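Local coordinates for uncharacterized protein (Vanderwaltozyma polyspora, PDB 5THE) that forms the C-terminal lobe of a budding yeast Argonaute, which binds RNA and probably contributes to the selectivity of RNA target cleavage, at residues Q76-A87 / S183-R193; I126-K134 / T164-L174. All coordinates share one frame; numbering follows the deposited sequence.

In the fold
After several N-terminal strands the chain runs into strand 77-85, the first half of interaction 1, passes through helix 95-111 and short strand 117-118, and enters strand 124-127, which opens the first half of interaction 2. A loop of about thirty residues, unmodelled at 135-162, returns at 164-174, where interaction 2 closes it. Helix 169-179 then leads into strand 185-191, which closes the longer loop of interaction 1; the smaller loop lies wholly within the larger, and neither crosses the other. Both contacts reach one parallel sheet: strand 77-85 has 185-191 on one side and 124-127 on the other. Direct contacts confirm this, with I82 packing on I126 and Y189 on L174.

Interaction 1: Q76-A87 / S183-R193; sequences QVNLRAIFINNA and SNTYILYVLRR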
loop_
_atom_site.group_PDB
_atom_site.type_symbol
_atom_site.label_atom_id
_atom_site.label_comp_id
_atom_site.label_asym_id
_atom_site.label_seq_id
_atom_site.Cartn_x
_atom_site.Cartn_y
_atom_site.Cartn_z
ATOM N N GLN A 76 -3.006 2.302 -26.332
ATOM C CA GLN A 76 -3.434 3.605 -25.849
ATOM C C GLN A 76 -4.730 3.481 -25.058
ATOM O O GLN A 76 -5.643 2.743 -25.442
ATOM C CB GLN A 76 -3.632 4.562 -27.017
ATOM C CG GLN A 76 -3.721 6.002 -26.568
ATOM C CD GLN A 76 -3.967 6.933 -27.716
ATOM O OE1 GLN A 76 -4.969 6.812 -28.418
ATOM N NE2 GLN A 76 -3.046 7.866 -27.931
ATOM N N VAL A 77 -4.793 4.184 -23.928
ATOM C CA VAL A 77 -5.959 4.184 -23.049
ATOM C C VAL A 77 -6.681 5.513 -23.209
ATOM O O VAL A 77 -6.043 6.568 -23.297
ATOM C CB VAL A 77 -5.540 3.962 -21.580
ATOM C CG1 VAL A 77 -6.742 3.972 -20.661
ATOM C CG2 VAL A 77 -4.745 2.657 -21.432
ATOM N N ASN A 78 -8.009 5.472 -23.240
ATOM C CA ASN A 78 -8.786 6.707 -23.259
ATOM C C ASN A 78 -8.887 7.267 -21.848
ATOM O O ASN A 78 -9.176 6.533 -20.897
ATOM C CB ASN A 78 -10.187 6.470 -23.822
ATOM C CG ASN A 78 -10.157 5.977 -25.253
ATOM O OD1 ASN A 78 -9.628 6.644 -26.131
ATOM N ND2 ASN A 78 -10.716 4.802 -25.488
ATOM N N LEU A 79 -8.672 8.567 -21.718
ATOM C CA LEU A 79 -8.694 9.253 -20.428
ATOM C C LEU A 79 -9.793 10.306 -20.489
ATOM O O LEU A 79 -9.677 11.278 -21.239
ATOM C CB LEU A 79 -7.338 9.890 -20.114
ATOM C CG LEU A 79 -7.221 10.591 -18.755
ATOM C CD1 LEU A 79 -7.411 9.590 -17.638
ATOM C CD2 LEU A 79 -5.885 11.294 -18.600
ATOM N N ARG A 80 -10.856 10.111 -19.708
ATOM C CA ARG A 80 -12.021 10.990 -19.715
ATOM C C ARG A 80 -12.050 11.797 -18.426
ATOM O O ARG A 80 -12.141 11.227 -17.333
ATOM C CB ARG A 80 -13.324 10.202 -19.847
ATOM C CG ARG A 80 -13.560 9.576 -21.204
ATOM C CD ARG A 80 -13.423 10.583 -22.336
ATOM N NE ARG A 80 -14.415 11.657 -22.288
ATOM C CZ ARG A 80 -15.693 11.521 -22.635
ATOM N NH1 ARG A 80 -16.153 10.340 -23.035
ATOM N NH2 ARG A 80 -16.512 12.566 -22.577
ATOM N N ALA A 81 -11.985 13.114 -18.555
ATOM C CA ALA A 81 -12.075 13.987 -17.402
ATOM C C ALA A 81 -13.540 14.252 -17.076
ATOM O O ALA A 81 -14.344 14.545 -17.965
ATOM C CB ALA A 81 -11.335 15.298 -17.670
ATOM N N ILE A 82 -13.889 14.135 -15.805
ATOM C CA ILE A 82 -15.212 14.493 -15.311
ATOM C C ILE A 82 -14.998 15.521 -14.214
ATOM O O ILE A 82 -14.423 15.209 -13.164
ATOM C CB ILE A 82 -15.988 13.276 -14.793
ATOM C CG1 ILE A 82 -16.202 12.263 -15.926
ATOM C CG2 ILE A 82 -17.324 13.717 -14.159
ATOM C CD1 ILE A 82 -16.949 10.999 -15.486
ATOM N N PHE A 83 -15.420 16.752 -14.470
ATOM C CA PHE A 83 -15.259 17.830 -13.503
ATOM C C PHE A 83 -16.415 17.765 -12.513
ATOM O O PHE A 83 -17.576 17.976 -12.879
ATOM C CB PHE A 83 -15.208 19.182 -14.212
ATOM C CG PHE A 83 -14.760 20.313 -13.329
ATOM C CD1 PHE A 83 -15.669 21.002 -12.543
ATOM C CD2 PHE A 83 -13.433 20.688 -13.285
ATOM C CE1 PHE A 83 -15.260 22.040 -11.721
ATOM C CE2 PHE A 83 -13.017 21.731 -12.469
ATOM C CZ PHE A 83 -13.934 22.401 -11.684
ATOM N N ILE A 84 -16.102 17.454 -11.260
ATOM C CA ILE A 84 -17.107 17.385 -10.207
ATOM C C ILE A 84 -17.154 18.770 -9.573
ATOM O O ILE A 84 -16.248 19.165 -8.836
ATOM C CB ILE A 84 -16.784 16.295 -9.187
ATOM C CG1 ILE A 84 -16.647 14.934 -9.901
ATOM C CG2 ILE A 84 -17.871 16.254 -8.099
ATOM C CD1 ILE A 84 -17.963 14.380 -10.544
ATOM N N ASN A 85 -18.197 19.533 -9.898
ATOM C CA ASN A 85 -18.311 20.895 -9.390
ATOM C C ASN A 85 -18.972 20.841 -8.014
ATOM O O ASN A 85 -20.182 21.027 -7.864
ATOM C CB ASN A 85 -19.106 21.755 -10.361
ATOM C CG ASN A 85 -19.193 23.191 -9.904
ATOM O OD1 ASN A 85 -18.250 23.705 -9.319
ATOM N ND2 ASN A 85 -20.323 23.846 -10.167
ATOM N N ASN A 86 -18.170 20.556 -6.986
ATOM C CA ASN A 86 -18.730 20.458 -5.638
ATOM C C ASN A 86 -18.681 21.815 -4.924
ATOM O O ASN A 86 -18.127 21.968 -3.842
ATOM C CB ASN A 86 -18.043 19.351 -4.834
ATOM C CG ASN A 86 -16.523 19.490 -4.796
ATOM O OD1 ASN A 86 -15.913 20.025 -5.716
ATOM N ND2 ASN A 86 -15.911 18.996 -3.725
ATOM N N ALA A 87 -19.305 22.806 -5.572
ATOM C CA ALA A 87 -19.601 24.113 -4.994
ATOM C C ALA A 87 -20.988 24.540 -5.469
ATOM O O ALA A 87 -21.596 23.888 -6.325
ATOM C CB ALA A 87 -18.555 25.158 -5.388
ATOM N N SER A 183 -15.590 1.382 -23.434
ATOM C CA SER A 183 -14.553 0.518 -22.894
ATOM C C SER A 183 -13.184 1.178 -23.052
ATOM O O SER A 183 -13.019 2.173 -23.769
ATOM C CB SER A 183 -14.564 -0.834 -23.600
ATOM O OG SER A 183 -14.297 -0.652 -24.981
ATOM N N ASN A 184 -12.186 0.606 -22.379
ATOM C CA ASN A 184 -10.818 1.104 -22.477
ATOM C C ASN A 184 -10.767 2.564 -22.023
ATOM O O ASN A 184 -10.062 3.398 -22.601
ATOM C CB ASN A 184 -10.293 0.926 -23.910
ATOM C CG ASN A 184 -8.867 1.410 -24.105
ATOM O OD1 ASN A 184 -8.039 1.362 -23.197
ATOM N ND2 ASN A 184 -8.585 1.900 -25.310
ATOM N N THR A 185 -11.541 2.890 -20.988
ATOM C CA THR A 185 -11.648 4.271 -20.544
ATOM C C THR A 185 -11.287 4.392 -19.068
ATOM O O THR A 185 -11.817 3.663 -18.220
ATOM C CB THR A 185 -13.050 4.827 -20.808
ATOM O OG1 THR A 185 -13.202 5.049 -22.212
ATOM C CG2 THR A 185 -13.240 6.145 -20.093
ATOM N N TYR A 186 -10.367 5.306 -18.784
ATOM C CA TYR A 186 -9.954 5.648 -17.435
ATOM C C TYR A 186 -10.597 6.974 -17.082
ATOM O O TYR A 186 -10.518 7.927 -17.866
ATOM C CB TYR A 186 -8.425 5.754 -17.344
ATOM C CG TYR A 186 -7.911 5.705 -15.927
ATOM C CD1 TYR A 186 -8.025 6.812 -15.088
ATOM C CD2 TYR A 186 -7.331 4.545 -15.419
ATOM C CE1 TYR A 186 -7.572 6.771 -13.788
ATOM C CE2 TYR A 186 -6.868 4.490 -14.117
ATOM C CZ TYR A 186 -6.994 5.606 -13.307
ATOM O OH TYR A 186 -6.546 5.569 -12.017
ATOM N N ILE A 187 -11.248 7.038 -15.926
ATOM C CA ILE A 187 -11.934 8.253 -15.514
ATOM C C ILE A 187 -11.013 9.093 -14.643
ATOM O O ILE A 187 -10.427 8.590 -13.681
ATOM C CB ILE A 187 -13.227 7.933 -14.756
ATOM C CG1 ILE A 187 -14.255 7.311 -15.688
ATOM C CG2 ILE A 187 -13.782 9.216 -14.132
ATOM C CD1 ILE A 187 -15.335 6.619 -14.929
ATOM N N LEU A 188 -10.920 10.381 -14.951
ATOM C CA LEU A 188 -10.236 11.345 -14.091
ATOM C C LEU A 188 -11.282 12.285 -13.503
ATOM O O LEU A 188 -11.827 13.140 -14.205
ATOM C CB LEU A 188 -9.167 12.112 -14.866
ATOM C CG LEU A 188 -8.452 13.205 -14.074
ATOM C CD1 LEU A 188 -7.766 12.621 -12.828
ATOM C CD2 LEU A 188 -7.457 13.943 -14.974
ATOM N N TYR A 189 -11.593 12.106 -12.229
ATOM C CA TYR A 189 -12.468 13.045 -11.548
ATOM C C TYR A 189 -11.650 14.272 -11.155
ATOM O O TYR A 189 -10.639 14.153 -10.452
ATOM C CB TYR A 189 -13.098 12.396 -10.321
ATOM C CG TYR A 189 -14.132 11.345 -10.631
ATOM C CD1 TYR A 189 -15.280 11.666 -11.353
ATOM C CD2 TYR A 189 -13.993 10.039 -10.157
ATOM C CE1 TYR A 189 -16.238 10.713 -11.624
ATOM C CE2 TYR A 189 -14.954 9.073 -10.431
ATOM C CZ TYR A 189 -16.076 9.418 -11.165
ATOM O OH TYR A 189 -17.041 8.472 -11.446
ATOM N N VAL A 190 -12.072 15.443 -11.625
ATOM C CA VAL A 190 -11.408 16.706 -11.312
ATOM C C VAL A 190 -12.305 17.445 -10.330
ATOM O O VAL A 190 -13.387 17.921 -10.701
ATOM C CB VAL A 190 -11.149 17.539 -12.572
ATOM C CG1 VAL A 190 -10.472 18.859 -12.226
ATOM C CG2 VAL A 190 -10.278 16.737 -13.560
ATOM N N LEU A 191 -11.869 17.539 -9.077
ATOM C CA LEU A 191 -12.715 18.085 -8.014
ATOM C C LEU A 191 -12.542 19.591 -7.925
ATOM O O LEU A 191 -11.420 20.081 -7.774
ATOM C CB LEU A 191 -12.382 17.452 -6.662
ATOM C CG LEU A 191 -12.247 15.936 -6.686
ATOM C CD1 LEU A 191 -11.837 15.434 -5.321
ATOM C CD2 LEU A 191 -13.546 15.284 -7.137
ATOM N N ARG A 192 -13.654 20.327 -7.989
ATOM C CA ARG A 192 -13.560 21.778 -7.857
ATOM C C ARG A 192 -13.000 22.182 -6.495
ATOM O O ARG A 192 -12.205 23.123 -6.396
ATOM C CB ARG A 192 -14.928 22.421 -8.086
ATOM C CG ARG A 192 -14.963 23.918 -7.775
ATOM C CD ARG A 192 -15.355 24.716 -8.999
ATOM N NE ARG A 192 -15.394 26.155 -8.759
ATOM C CZ ARG A 192 -16.508 26.862 -8.615
ATOM N NH1 ARG A 192 -17.697 26.278 -8.677
ATOM N NH2 ARG A 192 -16.433 28.165 -8.408
ATOM N N ARG A 193 -13.397 21.488 -5.430
ATOM C CA ARG A 193 -12.911 21.790 -4.089
ATOM C C ARG A 193 -12.336 20.522 -3.473
ATOM O O ARG A 193 -12.969 19.463 -3.534
ATOM C CB ARG A 193 -14.038 22.361 -3.193
ATOM C CG ARG A 193 -14.912 23.473 -3.843
ATOM C CD ARG A 193 -14.368 24.897 -3.645
ATOM N NE ARG A 193 -14.933 25.560 -2.463
ATOM C CZ ARG A 193 -15.529 26.754 -2.468
ATOM N NH1 ARG A 193 -15.640 27.445 -3.596
ATOM N NH2 ARG A 193 -16.008 27.263 -1.340
#
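Y189 and I82 lie side by side and point the same way from paired positions on strands 185-191 and 77-85. Y189 CD1 is 3.9 Å from I82 CB, and the same ring atom comes within 3.8 Å of I84 CG1, so the CD1 side of the ring reaches two residues of the neighbouring strand, both met obliquely. I187 CG2 of its own strand covers the centre of one ring face. Helix 169-179 packs on this layer through L174, L177 and L178, and Y189 OH hydrogen-bonds T207 OG1.

F83 belongs to the other layer. Its CG stands anti to the backbone N (chi1 -168°), and the ring leans toward strand 185-191: V190 O sits above one face, offset to the rim, while F83 CD2 meets V190 CG1 at 3.6 Å. R192 CD reaches the ring edge in plane, and W220 adds an edge-to-face stack. Further along this layer, L79 CD1 and Y186 CD1 are 3.8 Å apart in two side chains that also run the same way; Y186 OH hydrogen-bonds S216 OG.

Polar side chains close the C-terminal end. R192 NH1 meets N85 OD1 at 2.7 Å, in the carbonyl plane on a lone pair and also in the guanidinium plane, which should hold the flat group in place. N86 grips R193 twice: its OD1 accepts from R193 N at 2.9 Å and its ND2 donates to R193 O at 3.0 Å.

Eight backbone bonds alternate between the strands from N78 to R192, and the axes of the short segments cross at -28°, running the same way. This parallel pairing, helix-covered and with L191 packing on a uracil base of the bound RNA, fits the Rossmann-like sheet of an Argonaute MID domain.

Interaction 2: I126-K134 / T164-L174; sequences INQFGPPIK and TFETSPGEISL
I126 and L174 carry the apolar part of the contact at the sheet end, their side chains crossing at about a right angle with I126 CD1 3.6 Å from L174 CB. F129 meets the other branch of the same leucine, CD2: with CG opposite the backbone N (chi1 177°), its ring extends along the first helical turn, where CE2 is 3.9 Å from L174 CD2 and G170 O lies in plane at the ring edge. I133 CD1 rests on S168 CA, P169 CG packs against the amide end of Q128, and P132 CB touches F165 CB at 4.0 Å.

Backbone bonds form two separate links. G170 N donates to Q128 O at 2.9 Å from above the carbonyl plane rather than on a lone pair. The backbones at F129 and G170 approach to 3.8 Å between their CA atoms because G170 has no CB; one would lie 2.4 Å from F129 CA. I133 and E166 make a lone antiparallel hydrogen-bonded pair, with I133 N to E166 O at 3.0 Å and a weak return bond.

The helix start is an N-cap: S168 OG accepts from E171 N at 3.1 Å. The helix so begun joins strand 124-127 to strand 185-191, crossing over strand 77-85: a beta-alpha-beta crossover, through a long partly disordered loop, consistent with the Rossmann-like MID domain of Argonautes.

One water bridges the loop and the helix start: it accepts from S168 N and donates to G130 O and to E171 OE1, whose carboxylate also forms a salt bridge with R202.

The F165 ring lies obliquely near K134 O and packs on L512 and A515 of helix 490-515. Trimmed to an alanine here, the side chain would lose the ring, which is likely to open a gap against L512 and A515 and to leave the K134 carbonyl without its aromatic neighbour.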
loop_
_atom_site.group_PDB
_atom_site.type_symbol
_atom_site.label_atom_id
_atom_site.label_comp_id
_atom_site.label_asym_id
_atom_site.label_seq_id
_atom_site.Cartn_x
_atom_site.Cartn_y
_atom_site.Cartn_z
ATOM N N ILE A 126 -20.181 17.990 -14.125
ATOM C CA ILE A 126 -21.268 17.461 -13.304
ATOM C C ILE A 126 -21.520 18.419 -12.146
ATOM O O ILE A 126 -20.641 18.630 -11.297
ATOM C CB ILE A 126 -20.960 16.045 -12.799
ATOM C CG1 ILE A 126 -20.952 15.074 -13.983
ATOM C CG2 ILE A 126 -21.953 15.639 -11.720
ATOM C CD1 ILE A 126 -21.273 13.658 -13.627
ATOM N N ASN A 127 -22.718 18.989 -12.103
ATOM C CA ASN A 127 -23.128 19.879 -11.029
ATOM C C ASN A 127 -23.949 19.110 -10.008
ATOM O O ASN A 127 -24.507 18.057 -10.310
ATOM C CB ASN A 127 -23.949 21.050 -11.575
ATOM C CG ASN A 127 -23.134 21.968 -12.443
ATOM O OD1 ASN A 127 -22.095 22.466 -12.020
ATOM N ND2 ASN A 127 -23.594 22.198 -13.670
ATOM N N GLN A 128 -24.011 19.655 -8.787
ATOM C CA GLN A 128 -24.913 19.161 -7.754
ATOM C C GLN A 128 -24.664 17.693 -7.442
ATOM O O GLN A 128 -25.599 16.930 -7.198
ATOM C CB GLN A 128 -26.374 19.379 -8.152
ATOM C CG GLN A 128 -26.696 20.831 -8.461
ATOM C CD GLN A 128 -28.178 21.059 -8.691
ATOM O OE1 GLN A 128 -28.808 21.858 -8.001
ATOM N NE2 GLN A 128 -28.738 20.361 -9.664
ATOM N N PHE A 129 -23.398 17.283 -7.457
ATOM C CA PHE A 129 -23.050 15.947 -7.011
ATOM C C PHE A 129 -22.730 15.981 -5.523
ATOM O O PHE A 129 -21.972 16.842 -5.057
ATOM C CB PHE A 129 -21.864 15.372 -7.789
ATOM C CG PHE A 129 -21.452 14.017 -7.299
ATOM C CD1 PHE A 129 -20.554 13.889 -6.238
ATOM C CD2 PHE A 129 -21.994 12.868 -7.865
ATOM C CE1 PHE A 129 -20.198 12.638 -5.753
ATOM C CE2 PHE A 129 -21.638 11.607 -7.394
ATOM C CZ PHE A 129 -20.736 11.490 -6.339
ATOM N N GLY A 130 -23.297 15.040 -4.785
ATOM C CA GLY A 130 -23.059 14.944 -3.368
ATOM C C GLY A 130 -23.780 13.753 -2.780
ATOM O O GLY A 130 -24.426 12.969 -3.489
ATOM N N PRO A 131 -23.681 13.594 -1.462
ATOM C CA PRO A 131 -24.419 12.526 -0.805
ATOM C C PRO A 131 -25.907 12.695 -1.024
ATOM O O PRO A 131 -26.397 13.817 -1.259
ATOM C CB PRO A 131 -24.042 12.698 0.676
ATOM C CG PRO A 131 -23.605 14.105 0.794
ATOM C CD PRO A 131 -22.952 14.439 -0.505
ATOM N N PRO A 132 -26.668 11.605 -0.966
ATOM C CA PRO A 132 -28.131 11.718 -1.013
ATOM C C PRO A 132 -28.645 12.685 0.048
ATOM O O PRO A 132 -28.104 12.779 1.149
ATOM C CB PRO A 132 -28.605 10.282 -0.746
ATOM C CG PRO A 132 -27.422 9.406 -1.116
ATOM C CD PRO A 132 -26.213 10.220 -0.744
ATOM N N ILE A 133 -29.700 13.407 -0.290
ATOM C CA ILE A 133 -30.163 14.529 0.521
ATOM C C ILE A 133 -31.187 14.066 1.552
ATOM O O ILE A 133 -32.046 13.220 1.270
ATOM C CB ILE A 133 -30.742 15.640 -0.373
ATOM C CG1 ILE A 133 -29.717 16.062 -1.436
ATOM C CG2 ILE A 133 -31.158 16.839 0.472
ATOM C CD1 ILE A 133 -30.045 15.586 -2.846
ATOM N N LYS A 134 -31.084 14.643 2.752
ATOM C CA LYS A 134 -32.039 14.530 3.869
ATOM C C LYS A 134 -32.262 13.093 4.286
ATOM O O LYS A 134 -31.937 12.729 5.416
ATOM C CB LYS A 134 -33.388 15.207 3.539
ATOM C CG LYS A 134 -34.445 14.293 2.945
ATOM C CD LYS A 134 -35.778 15.004 2.726
ATOM C CE LYS A 134 -36.473 15.284 4.046
ATOM N NZ LYS A 134 -36.609 14.033 4.846
ATOM N N THR A 164 -36.107 9.721 4.564
ATOM C CA THR A 164 -36.168 9.437 3.137
ATOM C C THR A 164 -35.057 10.220 2.447
ATOM O O THR A 164 -34.686 11.309 2.888
ATOM C CB THR A 164 -37.539 9.797 2.550
ATOM O OG1 THR A 164 -37.491 9.715 1.121
ATOM C CG2 THR A 164 -37.938 11.205 2.956
ATOM N N PHE A 165 -34.515 9.654 1.373
ATOM C CA PHE A 165 -33.387 10.267 0.686
ATOM C C PHE A 165 -33.679 10.390 -0.796
ATOM O O PHE A 165 -34.219 9.466 -1.409
ATOM C CB PHE A 165 -32.110 9.456 0.881
ATOM C CG PHE A 165 -31.799 9.173 2.309
ATOM C CD1 PHE A 165 -31.126 10.105 3.083
ATOM C CD2 PHE A 165 -32.208 7.990 2.890
ATOM C CE1 PHE A 165 -30.847 9.848 4.411
ATOM C CE2 PHE A 165 -31.938 7.727 4.207
ATOM C CZ PHE A 165 -31.254 8.651 4.974
ATOM N N GLU A 166 -33.322 11.527 -1.371
ATOM C CA GLU A 166 -33.349 11.678 -2.816
ATOM C C GLU A 166 -31.911 11.740 -3.319
ATOM O O GLU A 166 -31.063 12.425 -2.732
ATOM C CB GLU A 166 -34.178 12.899 -3.242
ATOM C CG GLU A 166 -33.439 14.182 -3.558
ATOM C CD GLU A 166 -34.362 15.233 -4.164
ATOM O OE1 GLU A 166 -34.166 15.600 -5.346
ATOM O OE2 GLU A 166 -35.296 15.678 -3.462
ATOM N N THR A 167 -31.631 10.946 -4.347
ATOM C CA THR A 167 -30.315 10.918 -4.964
ATOM C C THR A 167 -29.992 12.288 -5.545
ATOM O O THR A 167 -30.837 12.904 -6.201
ATOM C CB THR A 167 -30.297 9.848 -6.056
ATOM O OG1 THR A 167 -30.620 8.580 -5.475
ATOM C CG2 THR A 167 -28.934 9.762 -6.747
ATOM N N SER A 168 -28.775 12.768 -5.294
ATOM C CA SER A 168 -28.391 14.073 -5.803
ATOM C C SER A 168 -28.504 14.086 -7.327
ATOM O O SER A 168 -28.347 13.051 -7.980
ATOM C CB SER A 168 -26.968 14.436 -5.374
ATOM O OG SER A 168 -25.983 13.693 -6.084
ATOM N N PRO A 169 -28.814 15.239 -7.918
ATOM C CA PRO A 169 -28.892 15.297 -9.387
ATOM C C PRO A 169 -27.571 14.959 -10.046
ATOM O O PRO A 169 -27.556 14.369 -11.135
ATOM C CB PRO A 169 -29.308 16.750 -9.665
ATOM C CG PRO A 169 -29.911 17.233 -8.371
ATOM C CD PRO A 169 -29.186 16.513 -7.279
ATOM N N GLY A 170 -26.450 15.320 -9.411
ATOM C CA GLY A 170 -25.158 14.968 -9.969
ATOM C C GLY A 170 -24.935 13.470 -10.003
ATOM O O GLY A 170 -24.407 12.933 -10.982
ATOM N N GLU A 171 -25.325 12.769 -8.933
ATOM C CA GLU A 171 -25.159 11.320 -8.940
ATOM C C GLU A 171 -26.023 10.679 -10.020
ATOM O O GLU A 171 -25.613 9.700 -10.656
ATOM C CB GLU A 171 -25.481 10.730 -7.570
ATOM C CG GLU A 171 -25.507 9.210 -7.593
ATOM C CD GLU A 171 -25.487 8.568 -6.212
ATOM O OE1 GLU A 171 -25.109 9.233 -5.223
ATOM O OE2 GLU A 171 -25.832 7.378 -6.126
ATOM N N ILE A 172 -27.210 11.230 -10.267
ATOM C CA ILE A 172 -28.050 10.691 -11.332
ATOM C C ILE A 172 -27.349 10.844 -12.673
ATOM O O ILE A 172 -27.294 9.903 -13.474
ATOM C CB ILE A 172 -29.436 11.364 -11.320
ATOM C CG1 ILE A 172 -30.233 10.889 -10.109
ATOM C CG2 ILE A 172 -30.191 11.058 -12.602
ATOM C CD1 ILE A 172 -31.569 11.584 -9.963
ATOM N N SER A 173 -26.774 12.023 -12.923
ATOM C CA SER A 173 -26.048 12.241 -14.172
ATOM C C SER A 173 -24.852 11.311 -14.280
ATOM O O SER A 173 -24.601 10.736 -15.343
ATOM C CB SER A 173 -25.579 13.691 -14.279
ATOM O OG SER A 173 -26.659 14.587 -14.144
ATOM N N LEU A 174 -24.087 11.173 -13.191
ATOM C CA LEU A 174 -22.888 10.344 -13.231
ATOM C C LEU A 174 -23.250 8.876 -13.420
ATOM O O LEU A 174 -22.611 8.170 -14.206
ATOM C CB LEU A 174 -22.069 10.539 -11.951
ATOM C CG LEU A 174 -20.784 9.702 -11.875
ATOM C CD1 LEU A 174 -19.780 10.167 -12.930
ATOM C CD2 LEU A 174 -20.165 9.721 -10.471
HETATM O O HOH W 1 -26.524 11.229 -4.412
#